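Local coordinates for alpha-galactosidase 1 (PDB 3LRL), which hydrolyses terminal, non-reducing alpha-D-galactose residues from alpha-galactosides such as galactose oligosaccharides, galactomannans and galactolipids, at residues Y183-W188 against G199-W204; S207-A212 against D260-E265. The protein carries 1 engineered substitution. One frame throughout, in Å; residues are numbered along the deposited sequence.

Contact 1: residues Y183-W188 against G199-W204; sequences YSLCNW and GIANSW. With GLA (alpha-D-galactopyranose), chain D.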
# COMPACT_ATOMS: atom_id res chain seq x y z
N TYR A 183 -30.22 -4.50 -6.13
CA TYR A 183 -28.98 -4.09 -6.78
C TYR A 183 -27.78 -4.76 -6.13
O TYR A 183 -27.47 -4.52 -4.97
CB TYR A 183 -28.84 -2.57 -6.72
CG TYR A 183 -27.72 -1.98 -7.54
CD1 TYR A 183 -27.31 -2.55 -8.75
CD2 TYR A 183 -27.10 -0.81 -7.13
CE1 TYR A 183 -26.29 -1.98 -9.52
CE2 TYR A 183 -26.07 -0.22 -7.88
CZ TYR A 183 -25.68 -0.80 -9.07
OH TYR A 183 -24.66 -0.19 -9.79
N SER A 184 -27.13 -5.61 -6.92
CA SER A 184 -26.05 -6.48 -6.47
C SER A 184 -24.74 -6.11 -7.16
O SER A 184 -24.56 -6.41 -8.34
CB SER A 184 -26.44 -7.92 -6.80
OG SER A 184 -25.31 -8.78 -6.86
N LEU A 185 -23.85 -5.43 -6.43
CA LEU A 185 -22.51 -5.07 -6.94
C LEU A 185 -21.60 -6.29 -7.05
O LEU A 185 -21.58 -7.15 -6.17
CB LEU A 185 -21.86 -4.00 -6.06
CG LEU A 185 -22.07 -2.50 -6.25
CD1 LEU A 185 -23.47 -2.11 -6.66
CD2 LEU A 185 -21.62 -1.69 -5.00
N CYS A 186 -20.87 -6.35 -8.16
CA CYS A 186 -19.85 -7.38 -8.41
C CYS A 186 -18.56 -6.67 -8.84
O CYS A 186 -18.23 -6.62 -10.02
CB CYS A 186 -20.36 -8.36 -9.47
SG CYS A 186 -19.35 -9.82 -9.77
N ASN A 187 -17.86 -6.07 -7.89
CA ASN A 187 -16.54 -5.46 -8.18
C ASN A 187 -15.44 -6.04 -7.30
O ASN A 187 -14.34 -5.48 -7.26
CB ASN A 187 -16.56 -3.93 -8.09
CG ASN A 187 -16.37 -3.39 -6.68
OD1 ASN A 187 -16.83 -3.97 -5.70
ND2 ASN A 187 -15.70 -2.26 -6.58
N TRP A 188 -15.73 -7.15 -6.62
CA TRP A 188 -14.70 -7.98 -5.98
C TRP A 188 -14.01 -7.31 -4.79
O TRP A 188 -12.83 -7.58 -4.47
CB TRP A 188 -13.66 -8.40 -7.02
CG TRP A 188 -14.22 -8.73 -8.39
CD1 TRP A 188 -15.26 -9.59 -8.67
CD2 TRP A 188 -13.74 -8.25 -9.65
NE1 TRP A 188 -15.47 -9.64 -10.02
CE2 TRP A 188 -14.56 -8.83 -10.65
CE3 TRP A 188 -12.71 -7.37 -10.04
CZ2 TRP A 188 -14.37 -8.56 -12.02
CZ3 TRP A 188 -12.53 -7.10 -11.39
CH2 TRP A 188 -13.35 -7.72 -12.37
N GLY A 199 -25.15 2.70 0.58
CA GLY A 199 -25.95 3.87 0.24
C GLY A 199 -26.41 3.85 -1.20
O GLY A 199 -27.26 4.65 -1.61
N ILE A 200 -25.87 2.92 -1.97
CA ILE A 200 -26.22 2.82 -3.38
C ILE A 200 -26.61 1.41 -3.82
O ILE A 200 -26.96 1.23 -4.97
CB ILE A 200 -25.06 3.37 -4.29
CG1 ILE A 200 -23.72 2.66 -3.99
CG2 ILE A 200 -24.94 4.91 -4.15
CD1 ILE A 200 -22.76 2.65 -5.18
N ALA A 201 -26.55 0.43 -2.91
CA ALA A 201 -26.71 -0.99 -3.28
C ALA A 201 -27.12 -1.89 -2.13
O ALA A 201 -26.92 -1.55 -0.96
CB ALA A 201 -25.44 -1.53 -3.94
N ASN A 202 -27.69 -3.06 -2.48
CA ASN A 202 -28.17 -4.06 -1.51
C ASN A 202 -27.17 -5.16 -1.12
O ASN A 202 -27.30 -5.78 -0.06
CB ASN A 202 -29.46 -4.70 -2.03
CG ASN A 202 -30.56 -3.71 -2.22
OD1 ASN A 202 -31.15 -3.60 -3.31
ND2 ASN A 202 -30.84 -2.93 -1.17
N SER A 203 -26.21 -5.45 -2.00
CA SER A 203 -25.09 -6.29 -1.60
C SER A 203 -23.88 -5.96 -2.45
O SER A 203 -24.01 -5.24 -3.44
CB SER A 203 -25.44 -7.79 -1.69
OG SER A 203 -25.71 -8.16 -3.02
N TRP A 204 -22.72 -6.47 -2.04
CA TRP A 204 -21.48 -6.27 -2.80
C TRP A 204 -20.53 -7.46 -2.65
O TRP A 204 -20.18 -7.87 -1.55
CB TRP A 204 -20.75 -4.96 -2.38
CG TRP A 204 -20.70 -4.78 -0.90
CD1 TRP A 204 -19.71 -5.20 -0.05
CD2 TRP A 204 -21.69 -4.15 -0.08
NE1 TRP A 204 -20.02 -4.86 1.24
CE2 TRP A 204 -21.24 -4.23 1.25
CE3 TRP A 204 -22.92 -3.53 -0.34
CZ2 TRP A 204 -21.98 -3.70 2.33
CZ3 TRP A 204 -23.65 -3.00 0.71
CH2 TRP A 204 -23.16 -3.08 2.04
C1 GLA D . -16.79 -12.46 -12.65
C2 GLA D . -17.74 -12.41 -11.41
C3 GLA D . -19.03 -13.20 -11.73
C4 GLA D . -19.57 -13.05 -13.19
C5 GLA D . -18.48 -13.13 -14.27
C6 GLA D . -19.04 -12.79 -15.66
O2 GLA D . -17.08 -12.85 -10.17
O3 GLA D . -20.02 -12.90 -10.77
O4 GLA D . -20.29 -11.85 -13.41
O5 GLA D . -17.44 -12.22 -13.91
O6 GLA D . -19.18 -13.92 -16.50
O HOH W 1 -23.54 -8.82 -4.71

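Contact 2: residues S207-A212 against D260-E265; sequences SGDVTA and DLDNLE. With GLA (alpha-D-galactopyranose), chain D; GLC (alpha-D-glucopyranose), chain B.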
# COMPACT_ATOMS: atom_id res chain seq x y z
N SER A 207 -14.79 -9.95 -2.87
CA SER A 207 -13.59 -10.71 -3.31
C SER A 207 -13.64 -11.21 -4.78
O SER A 207 -14.69 -11.15 -5.43
CB SER A 207 -13.34 -11.91 -2.38
OG SER A 207 -14.17 -12.99 -2.74
N GLY A 208 -12.52 -11.74 -5.26
CA GLY A 208 -12.51 -12.48 -6.53
C GLY A 208 -13.40 -13.72 -6.47
O GLY A 208 -13.86 -14.13 -5.39
N ASP A 209 -13.66 -14.33 -7.62
CA ASP A 209 -14.56 -15.49 -7.68
C ASP A 209 -14.17 -16.66 -6.77
O ASP A 209 -12.98 -16.98 -6.64
CB ASP A 209 -14.70 -16.01 -9.11
CG ASP A 209 -15.30 -15.00 -10.06
OD1 ASP A 209 -15.88 -13.95 -9.64
OD2 ASP A 209 -15.22 -15.30 -11.27
N VAL A 210 -15.17 -17.29 -6.15
CA VAL A 210 -14.97 -18.54 -5.43
C VAL A 210 -14.78 -19.72 -6.38
O VAL A 210 -15.06 -19.63 -7.59
CB VAL A 210 -16.13 -18.85 -4.43
CG1 VAL A 210 -17.40 -19.30 -5.15
CG2 VAL A 210 -15.70 -19.85 -3.34
N THR A 211 -14.30 -20.82 -5.83
CA THR A 211 -14.11 -22.04 -6.59
C THR A 211 -14.30 -23.20 -5.60
O THR A 211 -14.25 -23.00 -4.39
CB THR A 211 -12.73 -22.03 -7.29
OG1 THR A 211 -12.69 -23.05 -8.29
CG2 THR A 211 -11.56 -22.18 -6.27
N ALA A 212 -14.56 -24.40 -6.12
CA ALA A 212 -14.85 -25.58 -5.30
C ALA A 212 -13.57 -26.18 -4.71
O ALA A 212 -13.19 -27.32 -5.00
CB ALA A 212 -15.61 -26.62 -6.11
N ASP A 260 -21.09 -9.88 0.09
CA ASP A 260 -21.41 -11.03 -0.76
C ASP A 260 -20.14 -11.88 -0.94
O ASP A 260 -19.14 -11.41 -1.51
CB ASP A 260 -21.99 -10.49 -2.07
CG ASP A 260 -22.37 -11.56 -3.07
OD1 ASP A 260 -22.23 -12.78 -2.79
OD2 ASP A 260 -22.81 -11.16 -4.18
N LEU A 261 -20.15 -13.10 -0.41
CA LEU A 261 -18.96 -13.96 -0.52
C LEU A 261 -19.00 -14.88 -1.73
O LEU A 261 -18.19 -15.80 -1.84
CB LEU A 261 -18.64 -14.74 0.76
CG LEU A 261 -18.78 -14.28 2.23
CD1 LEU A 261 -17.85 -15.12 3.12
CD2 LEU A 261 -18.66 -12.79 2.54
N ASP A 262 -19.94 -14.61 -2.64
CA ASP A 262 -20.03 -15.27 -3.96
C ASP A 262 -20.93 -16.49 -3.85
O ASP A 262 -21.25 -16.92 -2.71
CB ASP A 262 -18.64 -15.57 -4.56
CG ASP A 262 -18.67 -15.80 -6.07
OD1 ASP A 262 -19.73 -15.70 -6.73
OD2 ASP A 262 -17.61 -16.09 -6.63
N ASN A 263 -21.37 -17.01 -5.00
CA ASN A 263 -22.36 -18.09 -5.07
C ASN A 263 -21.84 -19.33 -4.38
O ASN A 263 -20.62 -19.59 -4.39
CB ASN A 263 -22.72 -18.45 -6.53
CG ASN A 263 -23.31 -17.27 -7.35
OD1 ASN A 263 -23.65 -16.20 -6.85
ND2 ASN A 263 -23.43 -17.50 -8.64
N LEU A 264 -22.75 -20.11 -3.79
CA LEU A 264 -22.40 -21.35 -3.08
C LEU A 264 -21.86 -22.42 -4.03
O LEU A 264 -22.37 -22.59 -5.13
CB LEU A 264 -23.59 -21.88 -2.25
CG LEU A 264 -23.94 -20.93 -1.09
CD1 LEU A 264 -25.44 -20.99 -0.69
CD2 LEU A 264 -22.99 -21.11 0.11
N GLU A 265 -20.81 -23.12 -3.60
CA GLU A 265 -20.23 -24.23 -4.37
C GLU A 265 -20.74 -25.61 -3.89
O GLU A 265 -20.22 -26.66 -4.30
CB GLU A 265 -18.69 -24.18 -4.34
CG GLU A 265 -18.07 -22.89 -4.90
CD GLU A 265 -17.96 -22.87 -6.40
OE1 GLU A 265 -18.32 -23.84 -7.07
OE2 GLU A 265 -17.51 -21.86 -6.94
C1 GLA D . -16.79 -12.46 -12.65
C2 GLA D . -17.74 -12.41 -11.41
C3 GLA D . -19.03 -13.20 -11.73
C4 GLA D . -19.57 -13.05 -13.19
C5 GLA D . -18.48 -13.13 -14.27
C6 GLA D . -19.04 -12.79 -15.66
O2 GLA D . -17.08 -12.85 -10.17
O3 GLA D . -20.02 -12.90 -10.77
O4 GLA D . -20.29 -11.85 -13.41
O5 GLA D . -17.44 -12.22 -13.91
O6 GLA D . -19.18 -13.92 -16.50
C1 GLC B . -12.70 -13.26 -16.20
C2 GLC B . -11.26 -12.94 -15.73
C3 GLC B . -11.05 -13.01 -14.21
C4 GLC B . -12.22 -12.35 -13.49
C5 GLC B . -13.51 -13.07 -13.86
C6 GLC B . -14.64 -12.34 -13.17
O1 GLC B . -13.01 -12.38 -17.26
O2 GLC B . -10.34 -13.79 -16.39
O3 GLC B . -9.86 -12.33 -13.91
O4 GLC B . -12.11 -12.37 -12.08
O5 GLC B . -13.77 -13.09 -15.27
O6 GLC B . -15.63 -13.27 -12.79
O HOH W 2 -16.96 -12.24 -3.23
O HOH W 3 -17.54 -18.34 -8.71

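Contact 1: residues Y183-W188 against G199-W204
Two adjacent parallel strands of the TIM barrel, the ends of one beta-alpha-beta unit, meet here, with Ser184 beside Ser203 and Leu185 beside Trp204. Leu185 N donates to Ser203 O (3.0 Å) and Asn202 N to Tyr183 O (2.9 Å); Ser203 N adds a weak bond to the latter oxygen. Asn202 extends the ladder with its side chain: with CG anti to its own carbonyl carbon (chi1 -61°), OD1 accepts Tyr183 N (3.1 Å) almost straight at 170°, while ND2 bonds Asn24 OD1 and Gly256 O. A leucine in its place would probably leave Tyr183 N without this acceptor, and Asn24 and Gly256 without their donor. Leu185 CD1 lies over the rim of one Tyr183 ring face and against Ala201 CB (3.4 Å). Ile200 O sits in plane at the edge of that ring, 3.0 Å from Tyr183 CD2. One water accepts from both Ser184 OG and Ser203 OG and donates to Leu185 O; Ser203 OG also bonds Gln31. Strand 145-149 pairs along the other edge of strand 182-185, helix 160-176 takes the Tyr183 hydroxyl at Tyr167 O, and Thr193 and Trp196 of helix 193-196 pack on Leu185.

Contact 2: residues S207-A212 against D260-E265
Val210 N donates to Asp262 OD2 (2.8 Å, 167°), meeting the carboxylate on its anti side and slightly out of plane. Asp262 CG stands anti to its own backbone N (chi1 -160°), which carries the carboxylate across to residues 207-212; its other oxygen, OD1, takes Asn263 N (2.7 Å) from above the plane, so backbone N-H groups grip both oxygens. Val210 holds CG1 between its backbone N and carbonyl carbon (chi1 74°), wedging that methyl against Glu265 OE2 (3.1 Å) and Asn263 O (3.3 Å). Glu265 folds at its second torsion, its chain running counter to that of Val210, and lays its carboxylate alongside the backbone from Thr211 to Ala212. The two segments lead out of barrel strands 203-205 and 258-260 and edge the active site. The first carries Asp209, whose OD2 is 2.6 Å from the glucose O6 that links to galactose C1, consistent with its role as proton donor to that oxygen. OD1 bonds Arg205 NH2; its approach to galactose O2 is too short to be trusted. At the end of strand 258-260, Asp260 OD1 accepts Asp262 N (2.9 Å) in an Asx turn, and a water donates to both Ser207 OG and Asp260 O.

In the fold
Contacts 1 and 2 follow one another round the same barrel and meet where Trp204 O and Asp260 N, 2.7 Å apart, probably form a hydrogen bond joining strands 203-205 and 258-260. Trp188, of contact 1, also packs its CB on Ser207 and Gly208. Contact 1 is wholly buried and built of strand pairing, with aliphatic and aromatic packing around it. Contact 2, partly buried, joins mainly loops at the strand ends, and carboxylates binding backbone N-H groups replace regular pairing. Both reach the bound galactose: Cys186 and Trp188 continue from the strand of contact 1 toward it, while contact 2 supplies the catalytic acid.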